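Long form salivary protein D7L1 (Aedes aegypti, PDB 3DXL) binds and sequesters biogenic amines and eicosanoids of the host, including serotonin, noradrenaline and cysteinyl leukotrienes, and so helps the female mosquito to feed on blood. Local coordinates at residues 145-148 with 149-153. Numbering follows the deposited sequence.
Sequences DIRQ and KKQSY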
# COMPACT_ATOMS: atom_id res chain seq x y z
N ASP A 145 11.49 -12.49 -0.39
CA ASP A 145 10.28 -12.69 0.39
C ASP A 145 9.46 -11.43 0.65
O ASP A 145 8.36 -11.52 1.21
CB ASP A 145 10.59 -13.40 1.71
CG ASP A 145 11.19 -14.76 1.51
OD1 ASP A 145 10.80 -15.48 0.56
OD2 ASP A 145 12.09 -15.11 2.29
N ILE A 146 9.98 -10.27 0.24
CA ILE A 146 9.23 -9.02 0.32
C ILE A 146 9.37 -8.31 -1.02
O ILE A 146 10.40 -8.43 -1.69
CB ILE A 146 9.74 -8.12 1.49
CG1 ILE A 146 8.74 -7.00 1.80
CG2 ILE A 146 11.13 -7.58 1.19
CD1 ILE A 146 9.10 -6.15 3.00
N ARG A 147 8.34 -7.57 -1.41
CA ARG A 147 8.49 -6.72 -2.57
C ARG A 147 9.58 -5.68 -2.26
O ARG A 147 9.54 -4.99 -1.23
CB ARG A 147 7.17 -6.04 -2.91
CG ARG A 147 7.24 -5.06 -4.06
CD ARG A 147 7.42 -3.62 -3.57
NE ARG A 147 7.51 -2.72 -4.71
CZ ARG A 147 7.91 -1.46 -4.65
NH1 ARG A 147 7.96 -0.73 -5.75
NH2 ARG A 147 8.25 -0.92 -3.47
N GLN A 148 10.56 -5.57 -3.15
CA GLN A 148 11.71 -4.68 -2.96
C GLN A 148 11.43 -3.31 -3.55
O GLN A 148 10.54 -3.15 -4.39
CB GLN A 148 12.96 -5.29 -3.62
CG GLN A 148 13.43 -6.58 -3.00
CD GLN A 148 14.20 -6.38 -1.71
OE1 GLN A 148 14.90 -5.38 -1.54
NE2 GLN A 148 14.06 -7.33 -0.80
N LYS A 149 12.17 -2.31 -3.10
CA LYS A 149 12.01 -0.99 -3.70
C LYS A 149 12.26 -1.07 -5.20
O LYS A 149 13.17 -1.76 -5.65
CB LYS A 149 12.95 0.02 -3.03
CG LYS A 149 12.63 0.25 -1.56
CD LYS A 149 13.52 1.29 -0.91
CE LYS A 149 12.97 2.68 -1.12
NZ LYS A 149 13.74 3.65 -0.32
N LYS A 150 11.41 -0.38 -5.95
CA LYS A 150 11.50 -0.29 -7.42
C LYS A 150 11.13 -1.61 -8.12
O LYS A 150 11.40 -1.77 -9.33
CB LYS A 150 12.87 0.23 -7.88
CG LYS A 150 13.31 1.56 -7.25
CD LYS A 150 12.45 2.75 -7.70
CE LYS A 150 12.67 3.11 -9.18
NZ LYS A 150 14.08 3.49 -9.52
N GLN A 151 10.50 -2.53 -7.40
CA GLN A 151 10.07 -3.80 -7.99
C GLN A 151 8.56 -3.81 -8.24
O GLN A 151 7.78 -3.51 -7.35
CB GLN A 151 10.47 -4.97 -7.09
CG GLN A 151 10.09 -6.33 -7.68
CD GLN A 151 10.46 -7.50 -6.79
OE1 GLN A 151 10.47 -7.39 -5.56
NE2 GLN A 151 10.73 -8.64 -7.42
N SER A 152 8.15 -4.16 -9.45
CA SER A 152 6.74 -4.41 -9.71
C SER A 152 6.17 -5.35 -8.65
O SER A 152 6.75 -6.42 -8.40
CB SER A 152 6.59 -5.07 -11.07
OG SER A 152 5.28 -5.60 -11.22
N TYR A 153 5.05 -5.00 -8.04
CA TYR A 153 4.46 -5.91 -7.06
C TYR A 153 4.02 -7.21 -7.73
O TYR A 153 4.12 -8.29 -7.15
CB TYR A 153 3.30 -5.28 -6.27
CG TYR A 153 3.17 -5.92 -4.90
CD1 TYR A 153 3.69 -5.28 -3.77
CD2 TYR A 153 2.60 -7.18 -4.73
CE1 TYR A 153 3.62 -5.87 -2.52
CE2 TYR A 153 2.53 -7.79 -3.50
CZ TYR A 153 3.05 -7.13 -2.38
OH TYR A 153 2.99 -7.73 -1.15
O HOH W 1 11.49 -9.43 -4.03
O HOH W 2 5.71 -7.67 0.03
O HOH W 3 14.72 -2.66 -1.68
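R147 and Q151 are joined by side-chain to backbone bonds at a type II beta turn that runs from Q148 to Q151. The Q151 side chain has CG anti to the backbone N (chi1 -178°) and is straight beyond CG, which carries its amide back to the N-H of Q148. Its OE1 accepts that backbone N-H, with Q148 N at 3.0 Å from Q151 OE1. This bond is nearly straight (174° at the hydrogen) and lies in the plane of the side-chain carbonyl. A water sits within hydrogen-bonding distance of both Q151 OE1 and I146 O. The turn is closed in the usual way by Q151 N to Q148 O, 3.1 Å.

R147, just before the turn, reaches across to Q151. A bend at chi2 (-96°) carries its guanidinium over the turn, with K149 CA and K150 N against one face. R147 NE donates to Q151 O at 2.8 Å, in the carbonyl plane, and NH1 adds a weak bond to the same oxygen. Y274 makes a cation-pi contact with R147. The aliphatic part of R147 meets the Y153 ring obliquely, R147 CG to Y153 CD1 being 3.6 Å. The guanidinium and ring planes are nearly parallel. A water links R147 N to Y153 OH.

Q148 turns its amide elsewhere: NE2 donates to Y139 O and G143 O, while a water bridges OE1 and K149 N.

The loop joins helix 132-142 to helix 153-161, where S152 is the N-cap and its OG bonds E155 N and E268 OE2. E268 binds noradrenaline, and K149 binds leukotriene E4. Two side chains thus satisfy backbone groups of the turn, which probably helps fix the loop that carries K149.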